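Local coordinates for M152 protein (Murid herpesvirus 1, PDB 4G59), which binds the host stress-induced ligand RAE-1 gamma through an MHC class I-like fold, probably helping the virus to evade immune recognition, at residues D20-I26 against F97-F103; Q43-I47 against V205-Y209; V56-P60 against M225-L231. Residue numbers count along the deposited sequence, not the author numbering.

Contact 1: residues D20-I26 against F97-F103; sequences DLTATFI and FEYRCKF
Strands 22-26 and 97-103 run antiparallel, their segment axes approaching to 4.5 Å and their N-to-C directions at 164°. Ala23-Cys101 and Phe25-Tyr99 are hydrogen-bonded pairs, the first with Ala23 N to Cys101 O 2.9 Å and Cys101 N to Ala23 O 2.8 Å, the second with Phe25 N to Tyr99 O and Tyr99 N to Phe25 O, both 2.8 Å; Thr24-Arg100 and Ile26-Glu98 are non-hydrogen-bonded pairs. The small Ala23 makes a hollow that the Phe103 ring (chi1 m) fills: CZ lies 3.9 Å from Ala23 CB and 4.1 Å from Phe25 CE2, and CD2 lies 3.8 Å from Leu21 CD2. This is the face of an MHC class I-like platform on which helices 68-89 and 161-178 rest. On the other face the stem of Arg100 lies between Thr22 and Thr24, its CG 3.6 Å from Thr22 CG2 and 3.5 Å from Thr24 OG1, and that of Glu98 between Thr24 and Ile26, its CG 3.6 Å from Thr24 CG2 and 3.7 Å from Ile26 CG1. Cys101 carries a disulfide to Cys108.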
# COMPACT_ATOMS: atom_id res chain seq x y z
N ASP B 20 -11.97 -24.03 6.16
CA ASP B 20 -10.99 -23.61 7.16
C ASP B 20 -10.91 -22.10 7.18
O ASP B 20 -9.84 -21.53 7.00
CB ASP B 20 -9.62 -24.23 6.89
CG ASP B 20 -9.61 -25.72 7.14
OD1 ASP B 20 -10.70 -26.31 7.19
OD2 ASP B 20 -8.51 -26.30 7.29
N LEU B 21 -12.07 -21.48 7.38
CA LEU B 21 -12.21 -20.05 7.23
C LEU B 21 -11.32 -19.36 8.26
O LEU B 21 -11.26 -19.76 9.43
CB LEU B 21 -13.68 -19.61 7.34
CG LEU B 21 -14.00 -18.15 7.00
CD1 LEU B 21 -15.34 -18.00 6.35
CD2 LEU B 21 -13.96 -17.28 8.23
N THR B 22 -10.59 -18.36 7.79
CA THR B 22 -9.65 -17.62 8.63
C THR B 22 -9.72 -16.14 8.28
O THR B 22 -9.24 -15.71 7.23
CB THR B 22 -8.22 -18.16 8.48
OG1 THR B 22 -8.24 -19.59 8.64
CG2 THR B 22 -7.32 -17.54 9.53
N ALA B 23 -10.33 -15.37 9.17
CA ALA B 23 -10.50 -13.92 8.98
C ALA B 23 -9.34 -13.17 9.60
O ALA B 23 -8.99 -13.41 10.75
CB ALA B 23 -11.80 -13.46 9.61
N THR B 24 -8.77 -12.23 8.84
CA THR B 24 -7.71 -11.38 9.37
C THR B 24 -8.24 -9.97 9.63
O THR B 24 -8.68 -9.29 8.69
CB THR B 24 -6.52 -11.31 8.40
OG1 THR B 24 -5.91 -12.60 8.32
CG2 THR B 24 -5.46 -10.34 8.92
N PHE B 25 -8.20 -9.53 10.90
CA PHE B 25 -8.65 -8.18 11.25
C PHE B 25 -7.42 -7.31 11.40
O PHE B 25 -6.57 -7.58 12.26
CB PHE B 25 -9.43 -8.19 12.56
CG PHE B 25 -10.73 -8.95 12.51
CD1 PHE B 25 -11.93 -8.28 12.36
CD2 PHE B 25 -10.76 -10.34 12.60
CE1 PHE B 25 -13.13 -8.97 12.30
CE2 PHE B 25 -11.97 -11.03 12.54
CZ PHE B 25 -13.15 -10.34 12.39
N ILE B 26 -7.31 -6.28 10.56
CA ILE B 26 -6.12 -5.43 10.62
C ILE B 26 -6.43 -4.01 11.09
O ILE B 26 -7.40 -3.39 10.63
CB ILE B 26 -5.36 -5.38 9.29
CG1 ILE B 26 -4.73 -6.75 9.00
CG2 ILE B 26 -4.23 -4.38 9.34
CD1 ILE B 26 -4.29 -6.92 7.57
N PHE B 97 -1.68 -3.61 14.20
CA PHE B 97 -2.01 -4.90 14.82
C PHE B 97 -2.82 -5.77 13.87
O PHE B 97 -3.82 -5.34 13.29
CB PHE B 97 -2.77 -4.70 16.14
CG PHE B 97 -1.87 -4.36 17.28
CD1 PHE B 97 -1.30 -5.37 18.06
CD2 PHE B 97 -1.54 -3.03 17.55
CE1 PHE B 97 -0.45 -5.07 19.11
CE2 PHE B 97 -0.67 -2.74 18.62
CZ PHE B 97 -0.13 -3.77 19.39
N GLU B 98 -2.38 -7.02 13.74
CA GLU B 98 -3.01 -7.97 12.84
C GLU B 98 -3.53 -9.18 13.62
O GLU B 98 -2.74 -9.90 14.25
CB GLU B 98 -1.98 -8.42 11.83
CG GLU B 98 -2.51 -9.21 10.69
CD GLU B 98 -1.56 -9.15 9.51
OE1 GLU B 98 -1.09 -8.03 9.18
OE2 GLU B 98 -1.29 -10.23 8.95
N TYR B 99 -4.85 -9.39 13.61
CA TYR B 99 -5.44 -10.56 14.25
C TYR B 99 -5.86 -11.59 13.20
O TYR B 99 -6.83 -11.37 12.47
CB TYR B 99 -6.66 -10.16 15.08
CG TYR B 99 -6.37 -9.17 16.19
CD1 TYR B 99 -6.17 -9.60 17.50
CD2 TYR B 99 -6.31 -7.81 15.92
CE1 TYR B 99 -5.92 -8.68 18.52
CE2 TYR B 99 -6.06 -6.90 16.91
CZ TYR B 99 -5.87 -7.33 18.21
OH TYR B 99 -5.63 -6.39 19.18
N ARG B 100 -5.14 -12.70 13.11
CA ARG B 100 -5.53 -13.73 12.16
C ARG B 100 -6.32 -14.80 12.92
O ARG B 100 -5.74 -15.55 13.71
CB ARG B 100 -4.31 -14.33 11.48
CG ARG B 100 -4.67 -15.22 10.31
CD ARG B 100 -3.47 -15.45 9.39
NE ARG B 100 -3.60 -16.68 8.61
CZ ARG B 100 -3.32 -17.88 9.11
NH1 ARG B 100 -2.90 -18.00 10.36
NH2 ARG B 100 -3.45 -18.96 8.36
N CYS B 101 -7.64 -14.85 12.70
CA CYS B 101 -8.50 -15.70 13.53
C CYS B 101 -9.20 -16.82 12.77
O CYS B 101 -9.81 -16.57 11.73
CB CYS B 101 -9.57 -14.87 14.25
SG CYS B 101 -8.97 -13.59 15.36
N LYS B 102 -9.11 -18.04 13.30
CA LYS B 102 -9.99 -19.15 12.93
C LYS B 102 -11.15 -19.15 13.92
O LYS B 102 -10.92 -19.04 15.13
CB LYS B 102 -9.23 -20.46 13.06
CG LYS B 102 -9.15 -21.29 11.80
CD LYS B 102 -8.01 -22.28 11.95
CE LYS B 102 -7.91 -23.24 10.78
NZ LYS B 102 -9.05 -24.21 10.74
N PHE B 103 -12.37 -19.28 13.43
CA PHE B 103 -13.54 -19.26 14.30
C PHE B 103 -13.92 -20.63 14.89
O PHE B 103 -14.36 -20.70 16.05
CB PHE B 103 -14.73 -18.65 13.56
CG PHE B 103 -14.54 -17.20 13.21
CD1 PHE B 103 -14.07 -16.30 14.14
CD2 PHE B 103 -14.83 -16.75 11.93
CE1 PHE B 103 -13.89 -14.97 13.81
CE2 PHE B 103 -14.65 -15.42 11.59
CZ PHE B 103 -14.18 -14.53 12.52

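Contact 2: residues Q43-I47 against V205-Y209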
# COMPACT_ATOMS: atom_id res chain seq x y z
N GLN B 43 -7.76 -16.26 1.20
CA GLN B 43 -7.46 -16.09 -0.21
C GLN B 43 -8.19 -14.88 -0.84
O GLN B 43 -8.32 -14.80 -2.07
CB GLN B 43 -7.72 -17.39 -0.99
CG GLN B 43 -6.63 -18.47 -0.83
CD GLN B 43 -6.95 -19.52 0.25
OE1 GLN B 43 -8.03 -19.52 0.86
NE2 GLN B 43 -5.99 -20.42 0.48
N SER B 44 -8.65 -13.93 -0.01
CA SER B 44 -9.37 -12.74 -0.50
C SER B 44 -8.54 -11.46 -0.32
O SER B 44 -7.60 -11.43 0.46
CB SER B 44 -10.74 -12.58 0.18
OG SER B 44 -10.67 -11.84 1.39
N SER B 45 -8.89 -10.42 -1.07
CA SER B 45 -8.34 -9.09 -0.80
C SER B 45 -9.27 -8.49 0.26
O SER B 45 -10.07 -9.24 0.84
CB SER B 45 -8.35 -8.26 -2.07
OG SER B 45 -9.64 -8.22 -2.62
N ASP B 46 -9.22 -7.20 0.55
CA ASP B 46 -10.09 -6.73 1.63
C ASP B 46 -11.56 -6.80 1.26
O ASP B 46 -11.98 -6.33 0.18
CB ASP B 46 -9.77 -5.31 2.11
CG ASP B 46 -8.33 -5.13 2.50
OD1 ASP B 46 -7.67 -6.11 2.91
OD2 ASP B 46 -7.87 -3.98 2.39
N ILE B 47 -12.34 -7.42 2.14
CA ILE B 47 -13.79 -7.47 1.97
C ILE B 47 -14.45 -6.27 2.68
O ILE B 47 -15.44 -5.68 2.20
CB ILE B 47 -14.34 -8.80 2.50
CG1 ILE B 47 -13.73 -9.96 1.71
CG2 ILE B 47 -15.85 -8.84 2.42
CD1 ILE B 47 -13.90 -11.35 2.40
N VAL B 205 -14.94 -8.67 -7.58
CA VAL B 205 -14.81 -9.90 -6.82
C VAL B 205 -13.48 -9.88 -6.08
O VAL B 205 -12.43 -10.05 -6.68
CB VAL B 205 -14.88 -11.10 -7.75
CG1 VAL B 205 -14.60 -12.41 -7.00
CG2 VAL B 205 -16.24 -11.15 -8.42
N PRO B 206 -13.53 -9.66 -4.76
CA PRO B 206 -12.31 -9.44 -3.97
C PRO B 206 -11.49 -10.69 -3.69
O PRO B 206 -11.42 -11.14 -2.54
CB PRO B 206 -12.84 -8.86 -2.65
CG PRO B 206 -14.29 -9.42 -2.54
CD PRO B 206 -14.77 -9.43 -3.97
N LEU B 207 -10.81 -11.21 -4.70
CA LEU B 207 -9.91 -12.34 -4.46
C LEU B 207 -8.45 -11.90 -4.44
O LEU B 207 -8.10 -10.83 -4.98
CB LEU B 207 -10.12 -13.45 -5.50
CG LEU B 207 -11.46 -14.16 -5.39
CD1 LEU B 207 -11.82 -14.91 -6.68
CD2 LEU B 207 -11.43 -15.12 -4.18
N ALA B 208 -7.59 -12.70 -3.81
CA ALA B 208 -6.16 -12.38 -3.80
C ALA B 208 -5.51 -12.78 -5.12
O ALA B 208 -4.80 -13.76 -5.20
CB ALA B 208 -5.45 -13.04 -2.64
N TYR B 209 -5.77 -12.00 -6.16
CA TYR B 209 -5.24 -12.30 -7.47
C TYR B 209 -3.73 -12.10 -7.51
O TYR B 209 -3.17 -11.29 -6.78
CB TYR B 209 -5.87 -11.40 -8.53
CG TYR B 209 -7.38 -11.44 -8.58
CD1 TYR B 209 -8.05 -12.45 -9.28
CD2 TYR B 209 -8.14 -10.45 -7.98
CE1 TYR B 209 -9.45 -12.46 -9.34
CE2 TYR B 209 -9.52 -10.46 -8.04
CZ TYR B 209 -10.17 -11.46 -8.70
OH TYR B 209 -11.54 -11.44 -8.74
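Two loops, neither with regular helix or strand, meet here through a single backbone bridge, and one of them is kinked by two inverse gamma turns centred on Pro206 and Ala208. The first turn is closed by Leu207 N to Val205 O at 2.8 Å, the second by a weak bond from Tyr209 N to Leu207 O at 2.9 Å. The bridge pairs Ser44 with Leu207, whose CA atoms come within 4.0 Å; on its flanks Ala208 N donates to Gln43 O (2.8 Å) and Ser45 N to Pro206 O (3.0 Å). It illustrates how loops can borrow a fragment of sheet bonding to join two domains. Each loop is also braced from within: Ser44 OG donates to Ser45 O at 2.7 Å, and Tyr209 OH to Val205 O at 2.6 Å. Pro206 is the main bump, its CB 3.3 Å from Ser45 OG and its CG 4.3 Å from Ile47 CG1. Ala208 also touches an N-linked glycan. The contact lies where the MHC-like platform meets what is probably the immunoglobulin-like domain: Ile47 and Leu207 pack on Ile175 of helix 161-178, while Ser45 reaches Met223 of strand 220-225 and Leu231 of strand 231-238.

Contact 3: residues V56-P60 against M225-L231; sequences VKHFP and MYSGGRL
Residues 56-59 are extended, with Val56 and Lys57 in a short strand and His58 almost fully stretched (phi/psi -155/-176°), before the chain bends at Pro60 (-63/-20°). Against them lies a tight turn: Met225 is extended, Ser227 (-51/-53°) and Gly228 (-104/42°) reverse the chain, Gly229 takes positive phi (74/28°), and Arg230 resumes an extended course. Tyr226 N to Arg230 O, 2.9 Å, closes the turn. Lys57 CA faces Ser227 CA at 5.7 Å and Phe59 CA faces Gly229 CA at 4.3 Å, yet no backbone hydrogen bond spans the segments; His58 O and Gly229 N, 3.4 Å apart, are badly angled for one. The turn is the tip of a beta-hairpin linking strands 220-225 and 231-238 of the probable immunoglobulin-like domain, and it abuts an outermost strand of the MHC-like platform sheet. Lys57 (m, then t throughout) reaches across so that NZ donates to Met225 O at 3.0 Å while also forming a salt bridge with Glu51; its CB lies 3.8 Å from SD of Met225. Phe59 (chi1 m, chi2 -94°) places CE1 3.3 Å from Gly229 O and 3.4 Å from Leu231 CD1, the leucine methyl meeting the ring edge. At position 229 a beta carbon would fall 2.8 Å from Pro60 CD and 3.0 Å from Phe59 CD1, so both the close fit and the backbone angles explain the glycine. His58 (chi1 p) turns its ring along the chain so that ND1 donates to the next residue's carbonyl, Phe59 O, at 2.9 Å, and Arg230 NH2 donates to Ser227 OG at 2.9 Å.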
# COMPACT_ATOMS: atom_id res chain seq x y z
N VAL B 56 -15.85 4.34 4.04
CA VAL B 56 -16.15 2.94 4.26
C VAL B 56 -16.27 2.24 2.91
O VAL B 56 -17.08 2.64 2.06
CB VAL B 56 -17.40 2.78 5.08
CG1 VAL B 56 -17.67 1.30 5.30
CG2 VAL B 56 -17.23 3.48 6.42
N LYS B 57 -15.44 1.22 2.71
CA LYS B 57 -15.40 0.47 1.47
C LYS B 57 -15.86 -0.96 1.74
O LYS B 57 -15.31 -1.65 2.59
CB LYS B 57 -13.99 0.49 0.87
CG LYS B 57 -13.55 1.89 0.42
CD LYS B 57 -12.14 1.90 -0.18
CE LYS B 57 -11.77 3.31 -0.65
NZ LYS B 57 -10.34 3.46 -1.05
N HIS B 58 -16.90 -1.38 1.04
CA HIS B 58 -17.43 -2.72 1.16
C HIS B 58 -18.15 -3.09 -0.13
O HIS B 58 -18.15 -2.32 -1.10
CB HIS B 58 -18.39 -2.83 2.36
CG HIS B 58 -19.63 -2.00 2.21
ND1 HIS B 58 -20.78 -2.49 1.63
CD2 HIS B 58 -19.90 -0.73 2.57
CE1 HIS B 58 -21.71 -1.54 1.63
NE2 HIS B 58 -21.19 -0.46 2.19
N PHE B 59 -18.76 -4.27 -0.17
CA PHE B 59 -19.43 -4.70 -1.37
C PHE B 59 -20.94 -4.62 -1.19
O PHE B 59 -21.43 -4.74 -0.07
CB PHE B 59 -18.91 -6.09 -1.78
CG PHE B 59 -17.45 -6.06 -2.16
CD1 PHE B 59 -17.07 -5.90 -3.49
CD2 PHE B 59 -16.46 -6.10 -1.19
CE1 PHE B 59 -15.74 -5.83 -3.84
CE2 PHE B 59 -15.12 -6.02 -1.53
CZ PHE B 59 -14.76 -5.89 -2.85
N PRO B 60 -21.68 -4.38 -2.29
CA PRO B 60 -23.12 -4.06 -2.22
C PRO B 60 -23.96 -5.19 -1.64
O PRO B 60 -25.08 -4.94 -1.19
CB PRO B 60 -23.50 -3.80 -3.69
CG PRO B 60 -22.43 -4.47 -4.51
CD PRO B 60 -21.17 -4.35 -3.67
N MET B 225 -8.68 -0.57 -4.18
CA MET B 225 -10.08 -0.78 -3.83
C MET B 225 -10.79 0.56 -3.91
O MET B 225 -10.28 1.56 -3.37
CB MET B 225 -10.20 -1.35 -2.41
CG MET B 225 -11.57 -1.96 -2.11
SD MET B 225 -11.73 -2.29 -0.35
CE MET B 225 -10.13 -2.92 -0.12
N TYR B 226 -11.94 0.61 -4.58
CA TYR B 226 -12.69 1.86 -4.73
C TYR B 226 -14.05 1.82 -4.03
O TYR B 226 -14.42 0.82 -3.43
CB TYR B 226 -12.93 2.18 -6.21
CG TYR B 226 -11.66 2.37 -6.99
CD1 TYR B 226 -11.03 3.60 -7.03
CD2 TYR B 226 -11.10 1.31 -7.70
CE1 TYR B 226 -9.86 3.77 -7.73
CE2 TYR B 226 -9.93 1.48 -8.42
CZ TYR B 226 -9.32 2.71 -8.42
OH TYR B 226 -8.16 2.88 -9.12
N SER B 227 -14.81 2.91 -4.18
CA SER B 227 -16.09 3.11 -3.50
C SER B 227 -17.14 1.99 -3.58
O SER B 227 -17.66 1.55 -2.55
CB SER B 227 -16.74 4.45 -3.91
OG SER B 227 -16.21 4.96 -5.12
N GLY B 228 -17.49 1.54 -4.77
CA GLY B 228 -18.71 0.75 -4.90
C GLY B 228 -18.55 -0.74 -5.06
O GLY B 228 -19.24 -1.36 -5.85
N GLY B 229 -17.64 -1.34 -4.31
CA GLY B 229 -17.33 -2.74 -4.55
C GLY B 229 -16.51 -2.93 -5.82
O GLY B 229 -16.57 -3.99 -6.45
N ARG B 230 -15.73 -1.92 -6.19
CA ARG B 230 -14.93 -2.01 -7.41
C ARG B 230 -13.45 -2.21 -7.09
O ARG B 230 -12.91 -1.51 -6.23
CB ARG B 230 -15.13 -0.75 -8.25
CG ARG B 230 -16.58 -0.55 -8.72
CD ARG B 230 -16.77 0.80 -9.40
NE ARG B 230 -16.63 1.90 -8.45
CZ ARG B 230 -16.16 3.10 -8.77
NH1 ARG B 230 -15.77 3.35 -10.01
NH2 ARG B 230 -16.06 4.05 -7.85
N LEU B 231 -12.81 -3.18 -7.76
CA LEU B 231 -11.38 -3.47 -7.52
C LEU B 231 -10.60 -3.35 -8.80
O LEU B 231 -11.15 -3.53 -9.90
CB LEU B 231 -11.16 -4.90 -7.04
CG LEU B 231 -11.53 -5.47 -5.70
CD1 LEU B 231 -12.94 -5.88 -5.72
CD2 LEU B 231 -10.68 -6.70 -5.52

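The chain begins in the far domain, where strand 5-11 pairs with strand 258-264, then enters the platform and lays down the first segment of each contact, 20-26, 43-47 and 56-60. It returns to them in the same order, so every pair of contacts crosses and none nests. Contact 1 closes first, after strands 34-40, 48-50 and 56-57 and helix 68-89, joining neighbouring strands inside the platform sheet. Contacts 2 and 3 close far later, once helix 161-178 has led back to the far domain, and both tie it to the platform. They touch directly, Asp46 CB lying 3.3 Å from Met225 CE, making a continuous interface, whereas contact 1 stays about 6 Å from contact 2 at the nearest atoms.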